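Cyclic UMP-AMP synthase (Rhodothermus marinus SG0.5JP17-172, PDB 6E0K) makes the cyclic dinucleotide 3',3'-cUAMP from UTP and ATP with magnesium, a second messenger that triggers abortive infection in CBASS antiphage defence. Local coordinates at residues A[192-195]-A[196-199]; A[29-33]-A[34-38]; A[252-255]-A[256-259]; A[154-158]-A[159-163]; A[74-77]-A[78-81]. All blocks are in the same frame, centred on the assembly; numbering follows the deposited sequence.

Interaction 1: A[192-195]-A[196-199]; sequences MFKN and ARTY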
loop_
_atom_site.group_PDB
_atom_site.type_symbol
_atom_site.label_atom_id
_atom_site.label_comp_id
_atom_site.label_asym_id
_atom_site.label_seq_id
_atom_site.Cartn_x
_atom_site.Cartn_y
_atom_site.Cartn_z
ATOM N N MET A 192 2.710 15.383 -0.962
ATOM C CA MET A 192 3.701 16.412 -0.650
ATOM C C MET A 192 4.934 15.805 0.007
ATOM O O MET A 192 6.065 16.068 -0.411
ATOM C CB MET A 192 3.084 17.466 0.261
ATOM C CG MET A 192 4.089 18.550 0.676
ATOM S SD MET A 192 3.454 19.606 1.988
ATOM C CE MET A 192 3.429 18.473 3.385
ATOM N N PHE A 193 4.736 14.964 1.023
ATOM C CA PHE A 193 5.891 14.377 1.690
ATOM C C PHE A 193 6.610 13.365 0.801
ATOM O O PHE A 193 7.842 13.282 0.836
ATOM C CB PHE A 193 5.471 13.747 3.017
ATOM C CG PHE A 193 5.291 14.749 4.115
ATOM C CD1 PHE A 193 6.366 15.513 4.561
ATOM C CD2 PHE A 193 4.054 14.926 4.721
ATOM C CE1 PHE A 193 6.204 16.446 5.578
ATOM C CE2 PHE A 193 3.890 15.843 5.760
ATOM C CZ PHE A 193 4.975 16.617 6.177
ATOM N N LYS A 194 5.873 12.590 -0.001
ATOM C CA LYS A 194 6.532 11.708 -0.964
ATOM C C LYS A 194 7.415 12.490 -1.926
ATOM O O LYS A 194 8.542 12.079 -2.225
ATOM C CB LYS A 194 5.492 10.898 -1.750
ATOM C CG LYS A 194 4.920 9.735 -0.996
ATOM C CD LYS A 194 3.906 9.045 -1.900
ATOM C CE LYS A 194 3.394 7.757 -1.350
ATOM N NZ LYS A 194 2.769 7.041 -2.518
ATOM N N ASN A 195 6.895 13.584 -2.481
ATOM C CA ASN A 195 7.709 14.377 -3.399
ATOM C C ASN A 195 8.861 15.082 -2.685
ATOM O O ASN A 195 9.942 15.242 -3.271
ATOM C CB ASN A 195 6.833 15.381 -4.140
ATOM C CG ASN A 195 6.368 14.865 -5.497
ATOM O OD1 ASN A 195 7.138 14.271 -6.266
ATOM N ND2 ASN A 195 5.097 15.082 -5.794
ATOM N N ALA A 196 8.657 15.514 -1.440
ATOM C CA ALA A 196 9.770 16.078 -0.675
ATOM C C ALA A 196 10.874 15.043 -0.489
ATOM O O ALA A 196 12.057 15.330 -0.708
ATOM C CB ALA A 196 9.265 16.589 0.672
ATOM N N ARG A 197 10.491 13.825 -0.100
ATOM C CA ARG A 197 11.429 12.712 0.015
ATOM C C ARG A 197 12.176 12.468 -1.294
ATOM O O ARG A 197 13.407 12.365 -1.312
ATOM C CB ARG A 197 10.654 11.456 0.441
ATOM C CG ARG A 197 11.418 10.141 0.372
ATOM C CD ARG A 197 10.435 8.999 0.115
ATOM N NE ARG A 197 9.810 9.182 -1.180
ATOM C CZ ARG A 197 8.813 8.456 -1.684
ATOM N NH1 ARG A 197 8.255 7.434 -1.020
ATOM N NH2 ARG A 197 8.369 8.761 -2.891
ATOM N N THR A 198 11.440 12.355 -2.402
ATOM C CA THR A 198 12.055 12.035 -3.686
ATOM C C THR A 198 12.957 13.165 -4.174
ATOM O O THR A 198 14.013 12.910 -4.760
ATOM C CB THR A 198 10.955 11.702 -4.693
ATOM O OG1 THR A 198 10.318 10.494 -4.261
ATOM C CG2 THR A 198 11.513 11.511 -6.098
ATOM N N TYR A 199 12.576 14.415 -3.908
ATOM C CA TYR A 199 13.462 15.540 -4.194
ATOM C C TYR A 199 14.810 15.373 -3.496
ATOM O O TYR A 199 15.867 15.604 -4.102
ATOM C CB TYR A 199 12.773 16.842 -3.775
ATOM C CG TYR A 199 13.651 18.071 -3.741
ATOM C CD1 TYR A 199 14.264 18.475 -2.569
ATOM C CD2 TYR A 199 13.824 18.843 -4.871
ATOM C CE1 TYR A 199 15.059 19.598 -2.533
ATOM C CE2 TYR A 199 14.609 19.974 -4.836
ATOM C CZ TYR A 199 15.224 20.339 -3.664
ATOM O OH TYR A 199 16.015 21.462 -3.618
#
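Lys194 and Arg197, one turn apart, run side by side and point the same way, with Lys194 CB lying 3.8 Å from Arg197 NH2 over one face of the guanidinium. The arginine begins with CG anti to its own nitrogen (chi1 169°) and then bends at chi3 (64°), which folds the group back over Lys194. NH2 donates to Thr198 OG1 at 2.9 Å, close to the guanidinium plane, while NH1 serves Ala210 O and Ser212 OG. All of this sits on helix 186-202, whose i to i+4 bonds include Thr198 N to Lys194 O, 2.9 Å. Lys194 itself binds ATP, and the Arg197 NH1 bond to Ser212 OG joins this helix to another ATP-binding residue. Beyond CG the lysine is extended, and its NZ reaches Thr53 O, ending 5.7 Å from Arg197 NH1. On another side of the helix, Met192 CE rests against one face of the Phe193 ring, 3.5 Å above its plane, and Phe193 packs against helices 212-220, 231-244 and 269-285.

Interaction 2: A[29-33]-A[34-38]; sequences AALDR and YKWPK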
loop_
_atom_site.group_PDB
_atom_site.type_symbol
_atom_site.label_atom_id
_atom_site.label_comp_id
_atom_site.label_asym_id
_atom_site.label_seq_id
_atom_site.Cartn_x
_atom_site.Cartn_y
_atom_site.Cartn_z
ATOM N N ALA A 29 -10.244 -7.598 -18.109
ATOM C CA ALA A 29 -10.753 -8.141 -19.357
ATOM C C ALA A 29 -10.082 -9.465 -19.707
ATOM O O ALA A 29 -10.726 -10.370 -20.248
ATOM C CB ALA A 29 -10.554 -7.111 -20.475
ATOM N N ALA A 30 -8.786 -9.595 -19.409
ATOM C CA ALA A 30 -8.095 -10.860 -19.635
ATOM C C ALA A 30 -8.740 -11.979 -18.822
ATOM O O ALA A 30 -8.985 -13.081 -19.327
ATOM C CB ALA A 30 -6.613 -10.714 -19.278
ATOM N N LEU A 31 -9.041 -11.704 -17.556
ATOM C CA LEU A 31 -9.609 -12.752 -16.714
ATOM C C LEU A 31 -11.057 -13.057 -17.083
ATOM O O LEU A 31 -11.517 -14.193 -16.894
ATOM C CB LEU A 31 -9.486 -12.360 -15.245
ATOM C CG LEU A 31 -8.050 -12.101 -14.770
ATOM C CD1 LEU A 31 -7.997 -12.002 -13.266
ATOM C CD2 LEU A 31 -7.096 -13.176 -15.238
ATOM N N ASP A 32 -11.781 -12.073 -17.630
ATOM C CA ASP A 32 -13.153 -12.321 -18.073
ATOM C C ASP A 32 -13.212 -13.351 -19.190
ATOM O O ASP A 32 -14.241 -14.017 -19.367
ATOM C CB ASP A 32 -13.810 -11.022 -18.554
ATOM C CG ASP A 32 -14.297 -10.149 -17.420
ATOM O OD1 ASP A 32 -14.581 -10.681 -16.330
ATOM O OD2 ASP A 32 -14.425 -8.924 -17.623
ATOM N N ARG A 33 -12.139 -13.490 -19.967
ATOM C CA ARG A 33 -12.149 -14.426 -21.086
ATOM C C ARG A 33 -11.886 -15.874 -20.683
ATOM O O ARG A 33 -12.111 -16.774 -21.499
ATOM C CB ARG A 33 -11.136 -13.965 -22.131
ATOM C CG ARG A 33 -11.637 -12.725 -22.845
ATOM C CD ARG A 33 -10.573 -11.900 -23.520
ATOM N NE ARG A 33 -11.219 -10.941 -24.412
ATOM C CZ ARG A 33 -11.921 -9.889 -23.998
ATOM N NH1 ARG A 33 -12.069 -9.639 -22.695
ATOM N NH2 ARG A 33 -12.492 -9.092 -24.895
ATOM N N TYR A 34 -11.463 -16.122 -19.452
ATOM C CA TYR A 34 -11.097 -17.450 -18.989
ATOM C C TYR A 34 -12.301 -18.157 -18.373
ATOM O O TYR A 34 -13.216 -17.519 -17.842
ATOM C CB TYR A 34 -9.971 -17.320 -17.964
ATOM C CG TYR A 34 -9.244 -18.599 -17.609
ATOM C CD1 TYR A 34 -8.299 -19.144 -18.470
ATOM C CD2 TYR A 34 -9.466 -19.233 -16.390
ATOM C CE1 TYR A 34 -7.617 -20.301 -18.141
ATOM C CE2 TYR A 34 -8.789 -20.395 -16.056
ATOM C CZ TYR A 34 -7.858 -20.916 -16.931
ATOM O OH TYR A 34 -7.173 -22.064 -16.613
ATOM N N LYS A 35 -12.303 -19.487 -18.457
ATOM C CA LYS A 35 -13.359 -20.290 -17.849
ATOM C C LYS A 35 -12.880 -20.737 -16.472
ATOM O O LYS A 35 -11.955 -21.549 -16.358
ATOM C CB LYS A 35 -13.724 -21.484 -18.730
ATOM C CG LYS A 35 -14.876 -22.311 -18.174
ATOM C CD LYS A 35 -15.206 -23.501 -19.062
ATOM C CE LYS A 35 -16.341 -24.338 -18.472
ATOM N NZ LYS A 35 -17.625 -23.575 -18.374
ATOM N N TRP A 36 -13.514 -20.212 -15.429
ATOM C CA TRP A 36 -13.045 -20.426 -14.065
ATOM C C TRP A 36 -13.686 -21.673 -13.477
ATOM O O TRP A 36 -14.920 -21.765 -13.439
ATOM C CB TRP A 36 -13.344 -19.211 -13.215
ATOM C CG TRP A 36 -12.561 -18.060 -13.736
ATOM C CD1 TRP A 36 -12.986 -17.110 -14.609
ATOM C CD2 TRP A 36 -11.180 -17.799 -13.492
ATOM N NE1 TRP A 36 -11.959 -16.238 -14.897
ATOM C CE2 TRP A 36 -10.839 -16.638 -14.213
ATOM C CE3 TRP A 36 -10.203 -18.412 -12.696
ATOM C CZ2 TRP A 36 -9.562 -16.089 -14.182
ATOM C CZ3 TRP A 36 -8.943 -17.869 -12.661
ATOM C CH2 TRP A 36 -8.626 -16.716 -13.403
ATOM N N PRO A 37 -12.910 -22.639 -13.016
ATOM C CA PRO A 37 -13.522 -23.894 -12.565
ATOM C C PRO A 37 -14.168 -23.799 -11.191
ATOM O O PRO A 37 -15.067 -24.587 -10.879
ATOM C CB PRO A 37 -12.341 -24.872 -12.566
ATOM C CG PRO A 37 -11.150 -24.027 -12.326
ATOM C CD PRO A 37 -11.437 -22.706 -13.011
ATOM N N LYS A 38 -13.731 -22.860 -10.357
ATOM C CA LYS A 38 -14.160 -22.861 -8.960
ATOM C C LYS A 38 -14.372 -21.445 -8.460
ATOM O O LYS A 38 -14.060 -21.117 -7.312
ATOM C CB LYS A 38 -13.149 -23.597 -8.076
ATOM C CG LYS A 38 -12.871 -25.045 -8.477
ATOM C CD LYS A 38 -13.994 -25.985 -8.062
ATOM C CE LYS A 38 -13.708 -27.415 -8.509
ATOM N NZ LYS A 38 -13.614 -27.530 -9.990
#
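Trp36 reaches back to the last turn of helix 18-32, where its indole meets Leu31. From CB the side chain sets out with CG anti to the carbonyl carbon (chi1 -65°), which swings the indole toward the helix. CD1 passes 4.0 Å from Leu31 O, and the next atom, NE1, donates to that same oxygen at 2.9 Å, with the acceptor only 10° out of the ring plane. Further round, CE2 still lies 3.7 Å from Leu31 O, and CZ2, itself 3.8 Å from Leu31 O, also touches Leu31 CB at 3.9 Å and CD2 at 4.0 Å. Leu31 O takes a second bond, from Tyr34 N at 3.2 Å, and the two donors approach from opposite faces of the carbonyl plane. Tyr34 CD2 covers one indole face, over its centre. Two bonds thus hold Leu31 O near the end of the helix. Tyr34 also packs on Ala102 of helix 92-107, its OH bonding Asp98 and Arg101, while Trp36 touches Pro41, just ahead of strand 42-45.

Interaction 3: A[252-255]-A[256-259]; sequences CQNG and QDDL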
loop_
_atom_site.group_PDB
_atom_site.type_symbol
_atom_site.label_atom_id
_atom_site.label_comp_id
_atom_site.label_asym_id
_atom_site.label_seq_id
_atom_site.Cartn_x
_atom_site.Cartn_y
_atom_site.Cartn_z
ATOM N N CYS A 252 -0.566 0.306 11.339
ATOM C CA CYS A 252 -0.678 0.545 9.913
ATOM C C CYS A 252 -2.061 1.086 9.572
ATOM O O CYS A 252 -3.016 0.956 10.341
ATOM C CB CYS A 252 -0.404 -0.739 9.137
ATOM S SG CYS A 252 1.359 -1.185 9.202
ATOM N N GLN A 253 -2.150 1.702 8.393
ATOM C CA GLN A 253 -3.414 2.276 7.943
ATOM C C GLN A 253 -4.514 1.223 7.850
ATOM O O GLN A 253 -5.696 1.555 8.000
ATOM C CB GLN A 253 -3.201 2.978 6.601
ATOM C CG GLN A 253 -4.427 3.684 6.029
ATOM C CD GLN A 253 -4.039 4.671 4.942
ATOM O OE1 GLN A 253 -3.317 5.631 5.211
ATOM N NE2 GLN A 253 -4.515 4.453 3.733
ATOM N N ASN A 254 -4.159 -0.046 7.613
ATOM C CA ASN A 254 -5.186 -1.088 7.561
ATOM C C ASN A 254 -5.803 -1.396 8.921
ATOM O O ASN A 254 -6.781 -2.145 8.971
ATOM C CB ASN A 254 -4.648 -2.385 6.926
ATOM C CG ASN A 254 -3.488 -3.023 7.704
ATOM O OD1 ASN A 254 -3.391 -2.911 8.921
ATOM N ND2 ASN A 254 -2.622 -3.718 6.984
ATOM N N GLY A 255 -5.262 -0.846 10.010
ATOM C CA GLY A 255 -5.787 -1.079 11.340
ATOM C C GLY A 255 -5.466 -2.435 11.933
ATOM O O GLY A 255 -5.929 -2.733 13.048
ATOM N N GLN A 256 -4.690 -3.266 11.238
ATOM C CA GLN A 256 -4.418 -4.631 11.682
ATOM C C GLN A 256 -2.990 -4.854 12.150
ATOM O O GLN A 256 -2.771 -5.591 13.116
ATOM C CB GLN A 256 -4.713 -5.632 10.560
ATOM C CG GLN A 256 -6.068 -5.498 9.916
ATOM C CD GLN A 256 -7.185 -5.362 10.919
ATOM O OE1 GLN A 256 -7.346 -6.189 11.824
ATOM N NE2 GLN A 256 -7.964 -4.297 10.774
ATOM N N ASP A 257 -2.019 -4.273 11.461
ATOM C CA ASP A 257 -0.602 -4.532 11.665
ATOM C C ASP A 257 0.045 -3.420 12.477
ATOM O O ASP A 257 -0.396 -2.267 12.450
ATOM C CB ASP A 257 0.148 -4.630 10.332
ATOM C CG ASP A 257 -0.435 -5.667 9.383
ATOM O OD1 ASP A 257 -0.877 -6.742 9.840
ATOM O OD2 ASP A 257 -0.414 -5.395 8.162
ATOM N N ASP A 258 1.119 -3.775 13.180
ATOM C CA ASP A 258 1.999 -2.774 13.764
ATOM C C ASP A 258 2.916 -2.199 12.696
ATOM O O ASP A 258 3.442 -2.927 11.850
ATOM C CB ASP A 258 2.850 -3.363 14.883
ATOM C CG ASP A 258 2.057 -3.643 16.133
ATOM O OD1 ASP A 258 0.924 -3.134 16.253
ATOM O OD2 ASP A 258 2.584 -4.359 17.006
ATOM N N LEU A 259 3.130 -0.887 12.760
ATOM C CA LEU A 259 4.012 -0.252 11.790
ATOM C C LEU A 259 5.475 -0.564 12.085
ATOM O O LEU A 259 6.279 -0.715 11.157
ATOM C CB LEU A 259 3.777 1.260 11.775
ATOM C CG LEU A 259 4.702 2.082 10.871
ATOM C CD1 LEU A 259 4.669 1.540 9.442
ATOM C CD2 LEU A 259 4.272 3.525 10.899
#
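A type I beta turn from Cys252 to Gly255 lies in the loop between helices 231-244 and 269-285, and the side chain of Asn254 ties the turn to the residues that follow. Its CG lies between the backbone nitrogen and the carbonyl carbon (chi1 62°), which lays the amide across the bend. OD1 then accepts two backbone donors: Gln256 N at 2.7 Å, tilted from the amide plane, and Asp257 N at 3.2 Å, in that plane and on a lone pair. The OD1 to Gln256 N bond makes an Asx turn; at the other end of the amide ND2 donates almost straight to Asp257 OD2 at 3.0 Å. That carboxylate is met from above its plane, and the two flat groups stand 81° apart. The bend is close to the nucleotide pocket: the side chain of Asp257 is about 6 Å from that of Asn166, which binds UTP, and about 7 Å from that of Glu265, which binds ATP. Gln256, bent at chi2, curls back so that NE2 gives a bond to Asn254 O at 3.0 Å, while OE1 accepts from Lys138. Across the base, Cys252 N donates to Asp257 O at 2.8 Å. Cys252 SG fits alongside the returning chain, 3.8 Å from Leu259 CA, and the same cysteine packs on Tyr213 and Cys217 of helix 212-220.

Interaction 4: A[154-158]-A[159-163]; sequences TFYVP and SEDRW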
loop_
_atom_site.group_PDB
_atom_site.type_symbol
_atom_site.label_atom_id
_atom_site.label_comp_id
_atom_site.label_asym_id
_atom_site.label_seq_id
_atom_site.Cartn_x
_atom_site.Cartn_y
_atom_site.Cartn_z
ATOM N N THR A 154 -4.632 -13.557 1.328
ATOM C CA THR A 154 -3.388 -14.238 1.636
ATOM C C THR A 154 -2.840 -14.927 0.394
ATOM O O THR A 154 -3.584 -15.282 -0.528
ATOM C CB THR A 154 -3.582 -15.250 2.787
ATOM O OG1 THR A 154 -2.308 -15.746 3.228
ATOM C CG2 THR A 154 -4.442 -16.411 2.344
ATOM N N PHE A 155 -1.521 -15.107 0.383
ATOM C CA PHE A 155 -0.850 -15.800 -0.704
ATOM C C PHE A 155 0.372 -16.503 -0.133
ATOM O O PHE A 155 0.862 -16.156 0.942
ATOM C CB PHE A 155 -0.454 -14.839 -1.841
ATOM C CG PHE A 155 0.321 -13.629 -1.378
ATOM C CD1 PHE A 155 -0.343 -12.489 -0.950
ATOM C CD2 PHE A 155 1.709 -13.634 -1.368
ATOM C CE1 PHE A 155 0.359 -11.372 -0.513
ATOM C CE2 PHE A 155 2.415 -12.520 -0.944
ATOM C CZ PHE A 155 1.735 -11.386 -0.513
ATOM N N TYR A 156 0.831 -17.520 -0.851
ATOM C CA TYR A 156 1.984 -18.315 -0.451
ATOM C C TYR A 156 3.216 -17.806 -1.186
ATOM O O TYR A 156 3.126 -17.328 -2.321
ATOM C CB TYR A 156 1.742 -19.798 -0.756
ATOM C CG TYR A 156 2.748 -20.768 -0.186
ATOM C CD1 TYR A 156 2.879 -20.951 1.191
ATOM C CD2 TYR A 156 3.542 -21.552 -1.021
ATOM C CE1 TYR A 156 3.786 -21.869 1.713
ATOM C CE2 TYR A 156 4.441 -22.463 -0.512
ATOM C CZ TYR A 156 4.571 -22.620 0.857
ATOM O OH TYR A 156 5.469 -23.539 1.362
ATOM N N VAL A 157 4.358 -17.863 -0.509
ATOM C CA VAL A 157 5.639 -17.512 -1.114
ATOM C C VAL A 157 6.460 -18.793 -1.193
ATOM O O VAL A 157 7.012 -19.247 -0.174
ATOM C CB VAL A 157 6.357 -16.409 -0.317
ATOM C CG1 VAL A 157 7.615 -15.956 -1.048
ATOM C CG2 VAL A 157 5.436 -15.237 -0.076
ATOM N N PRO A 158 6.523 -19.442 -2.357
ATOM C CA PRO A 158 7.194 -20.750 -2.425
ATOM C C PRO A 158 8.659 -20.714 -2.047
ATOM O O PRO A 158 9.167 -21.705 -1.505
ATOM C CB PRO A 158 6.997 -21.159 -3.890
ATOM C CG PRO A 158 5.685 -20.522 -4.257
ATOM C CD PRO A 158 5.702 -19.179 -3.555
ATOM N N SER A 159 9.354 -19.606 -2.316
ATOM C CA SER A 159 10.778 -19.514 -2.022
ATOM C C SER A 159 11.054 -19.352 -0.539
ATOM O O SER A 159 12.208 -19.494 -0.119
ATOM C CB SER A 159 11.398 -18.347 -2.796
ATOM O OG SER A 159 10.850 -17.099 -2.391
ATOM N N GLU A 160 10.027 -19.067 0.260
ATOM C CA GLU A 160 10.205 -18.824 1.680
ATOM C C GLU A 160 9.344 -19.723 2.555
ATOM O O GLU A 160 9.405 -19.593 3.780
ATOM C CB GLU A 160 9.903 -17.352 2.004
ATOM C CG GLU A 160 10.780 -16.378 1.223
ATOM C CD GLU A 160 10.357 -14.936 1.384
ATOM O OE1 GLU A 160 9.357 -14.685 2.086
ATOM O OE2 GLU A 160 11.023 -14.049 0.807
ATOM N N ASP A 161 8.573 -20.637 1.971
ATOM C CA ASP A 161 7.651 -21.503 2.710
ATOM C C ASP A 161 6.902 -20.705 3.774
ATOM O O ASP A 161 7.000 -20.955 4.974
ATOM C CB ASP A 161 8.387 -22.694 3.336
ATOM C CG ASP A 161 7.454 -23.610 4.137
ATOM O OD1 ASP A 161 6.243 -23.652 3.811
ATOM O OD2 ASP A 161 7.924 -24.261 5.105
ATOM N N ARG A 162 6.187 -19.677 3.329
ATOM C CA ARG A 162 5.401 -18.926 4.292
ATOM C C ARG A 162 4.212 -18.290 3.599
ATOM O O ARG A 162 4.215 -18.070 2.383
ATOM C CB ARG A 162 6.222 -17.849 5.004
ATOM C CG ARG A 162 6.397 -16.580 4.223
ATOM C CD ARG A 162 7.309 -15.617 4.980
ATOM N NE ARG A 162 7.901 -14.626 4.088
ATOM C CZ ARG A 162 7.499 -13.363 3.995
ATOM N NH1 ARG A 162 8.100 -12.538 3.149
ATOM N NH2 ARG A 162 6.503 -12.924 4.753
ATOM N N TRP A 163 3.196 -18.005 4.405
ATOM C CA TRP A 163 2.003 -17.302 3.966
ATOM C C TRP A 163 2.069 -15.852 4.409
ATOM O O TRP A 163 2.507 -15.549 5.525
ATOM C CB TRP A 163 0.740 -17.942 4.543
ATOM C CG TRP A 163 0.470 -19.320 4.012
ATOM C CD1 TRP A 163 0.907 -20.510 4.536
ATOM C CD2 TRP A 163 -0.297 -19.651 2.848
ATOM N NE1 TRP A 163 0.451 -21.559 3.765
ATOM C CE2 TRP A 163 -0.283 -21.055 2.720
ATOM C CE3 TRP A 163 -0.994 -18.892 1.902
ATOM C CZ2 TRP A 163 -0.952 -21.721 1.689
ATOM C CZ3 TRP A 163 -1.633 -19.546 0.863
ATOM C CH2 TRP A 163 -1.611 -20.953 0.767
#
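Tyr156 leaves its strand with CG opposite the backbone nitrogen (chi1 -170°), and Trp163 with CG opposite the carbonyl carbon (chi1 -67°); together these torsions carry the tyrosine across the indole. The two residues form an antiparallel non-hydrogen-bonded pair in the beta hairpin of strands 150-157 and 162-166, at the edge of the nucleotidyltransferase sheet. Tyr156 CB stands 3.8 Å from the centroid of the indole six-membered ring, nearly on the ring normal, a CH-pi contact. The aromatic rings themselves meet obliquely, their planes at 52°, with Tyr156 CD1 3.5 Å from Trp163 CE2. Next along, Val157 and Arg162 make the hydrogen-bonded pair, Val157 N donating to Arg162 O at 2.9 Å. Glu160 N bonds back to Val157 O at 3.1 Å, closing the turn between the strands. On the face of Val157 and Arg162, Val157 CG1 lies beside the extended Glu160 chain. Glu160 OE1 pairs with Arg162 NE in a salt bridge modelled very short, so its exact length is doubtful, and longer, weak ion pairs lead from Glu160 to Lys117 and from Arg162 to Glu265, residues that bind UTP and ATP. This side of the hairpin therefore borders the nucleotide site. On the tyrosine's side, the phenol reaches the turn, where Tyr156 OH donates to Asp161 OD1 at 2.6 Å, on the anti side of the carboxylate.

Interaction 5: A[74-77]-A[78-81]; sequences NLTA and EQKR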
loop_
_atom_site.group_PDB
_atom_site.type_symbol
_atom_site.label_atom_id
_atom_site.label_comp_id
_atom_site.label_asym_id
_atom_site.label_seq_id
_atom_site.Cartn_x
_atom_site.Cartn_y
_atom_site.Cartn_z
ATOM N N ASN A 74 -8.026 -18.361 10.226
ATOM C CA ASN A 74 -7.346 -18.741 11.456
ATOM C C ASN A 74 -8.209 -19.610 12.360
ATOM O O ASN A 74 -7.938 -19.696 13.562
ATOM C CB ASN A 74 -6.900 -17.493 12.220
ATOM C CG ASN A 74 -8.072 -16.642 12.673
ATOM O OD1 ASN A 74 -9.164 -16.706 12.106
ATOM N ND2 ASN A 74 -7.854 -15.853 13.718
ATOM N N LEU A 75 -9.237 -20.250 11.814
ATOM C CA LEU A 75 -10.154 -21.040 12.619
ATOM C C LEU A 75 -9.541 -22.365 13.043
ATOM O O LEU A 75 -8.767 -22.983 12.303
ATOM C CB LEU A 75 -11.431 -21.332 11.830
ATOM C CG LEU A 75 -12.231 -20.106 11.425
ATOM C CD1 LEU A 75 -13.259 -20.524 10.372
ATOM C CD2 LEU A 75 -12.898 -19.551 12.691
ATOM N N THR A 76 -9.927 -22.816 14.240
ATOM C CA THR A 76 -9.634 -24.170 14.666
ATOM C C THR A 76 -10.615 -25.133 14.019
ATOM O O THR A 76 -11.643 -24.736 13.465
ATOM C CB THR A 76 -9.738 -24.311 16.181
ATOM O OG1 THR A 76 -11.109 -24.116 16.571
ATOM C CG2 THR A 76 -8.838 -23.297 16.883
ATOM N N ALA A 77 -10.283 -26.417 14.090
ATOM C CA ALA A 77 -11.180 -27.427 13.541
ATOM C C ALA A 77 -12.560 -27.353 14.180
ATOM O O ALA A 77 -13.581 -27.542 13.501
ATOM C CB ALA A 77 -10.579 -28.815 13.739
ATOM N N GLU A 78 -12.613 -27.117 15.494
ATOM C CA GLU A 78 -13.897 -27.024 16.179
ATOM C C GLU A 78 -14.695 -25.812 15.712
ATOM O O GLU A 78 -15.919 -25.908 15.516
ATOM C CB GLU A 78 -13.677 -26.988 17.696
ATOM C CG GLU A 78 -14.928 -26.648 18.524
ATOM C CD GLU A 78 -16.058 -27.686 18.428
ATOM O OE1 GLU A 78 -15.899 -28.761 17.802
ATOM O OE2 GLU A 78 -17.130 -27.418 19.015
ATOM N N GLN A 79 -14.029 -24.667 15.513
ATOM C CA GLN A 79 -14.754 -23.493 15.041
ATOM C C GLN A 79 -15.282 -23.722 13.635
ATOM O O GLN A 79 -16.417 -23.335 13.322
ATOM C CB GLN A 79 -13.869 -22.247 15.065
ATOM C CG GLN A 79 -13.427 -21.793 16.441
ATOM C CD GLN A 79 -12.466 -20.604 16.338
ATOM O OE1 GLN A 79 -11.425 -20.702 15.690
ATOM N NE2 GLN A 79 -12.823 -19.468 16.962
ATOM N N LYS A 80 -14.476 -24.365 12.780
ATOM C CA LYS A 80 -14.941 -24.687 11.432
ATOM C C LYS A 80 -16.167 -25.584 11.481
ATOM O O LYS A 80 -17.123 -25.386 10.716
ATOM C CB LYS A 80 -13.820 -25.352 10.632
ATOM C CG LYS A 80 -12.662 -24.429 10.315
ATOM C CD LYS A 80 -11.600 -25.153 9.500
ATOM C CE LYS A 80 -10.295 -24.385 9.481
ATOM N NZ LYS A 80 -9.247 -25.200 8.783
ATOM N N ARG A 81 -16.159 -26.574 12.387
ATOM C CA ARG A 81 -17.309 -27.462 12.543
ATOM C C ARG A 81 -18.552 -26.687 12.971
ATOM O O ARG A 81 -19.636 -26.876 12.409
ATOM C CB ARG A 81 -16.989 -28.581 13.542
ATOM C CG ARG A 81 -16.334 -29.808 12.911
ATOM C CD ARG A 81 -16.370 -31.012 13.870
ATOM N NE ARG A 81 -15.731 -30.691 15.136
ATOM C CZ ARG A 81 -14.436 -30.866 15.373
ATOM N NH1 ARG A 81 -13.649 -31.354 14.426
ATOM N NH2 ARG A 81 -13.938 -30.548 16.559
HETATM O O HOH W 1 -9.684 -18.432 16.015
#
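A capping box made by Thr76 and Gln79 starts helix 77-82, on the surface of the nucleotidyltransferase domain and away from the nucleotide and magnesium sites. Thr76 is the N-cap: with OG1 held between its backbone nitrogen and carbonyl carbon (chi1 66°), the hydroxyl oxygen faces the first turn and accepts from Gln79 N at 3.2 Å. The return bond runs from Thr76 N to Gln79 OE1, 3.0 Å, in the plane of the amide and on a lone pair. Gln79 OE1 also takes a bond from a water, which donates as well to Asn74 O, while NE2 binds Asn142 O. Leu75 meets the side chains of Gln79 and Lys80, CD2 lying 3.7 Å from Gln79 CB and CB 3.7 Å from Lys80 CG, and buries itself against Phe83, Phe85 and Tyr139. One turn on, Arg81 bends at chi3 and makes a salt bridge from NH2 to Glu78 OE1, while Glu78 OE2 pairs with Arg82. That fold brings Ala77 O over the centre of the guanidinium, 3.8 Å above its plane.

In the fold
Along the chain the order is interaction 2, 5, 4, 1 and 3, each closing before the next begins. Interactions 2 and 5 belong to the nucleotidyltransferase domain, the first leading from helix 18-32 toward strand 42-45 and the second following strand 71-73. Interaction 4 is a hairpin in the same mixed sheet, its nearest atoms about 9 Å from interaction 5. Interaction 1 lies across the chain's centre from these three, about 46 Å from interaction 5 between centres. Interaction 3 comes within about 10 Å of interactions 1, 4 and 5, counted between nearest atoms. Interaction 1 holds an ATP-binding residue, while interactions 3 and 4 lie beside UTP- and ATP-binding ones.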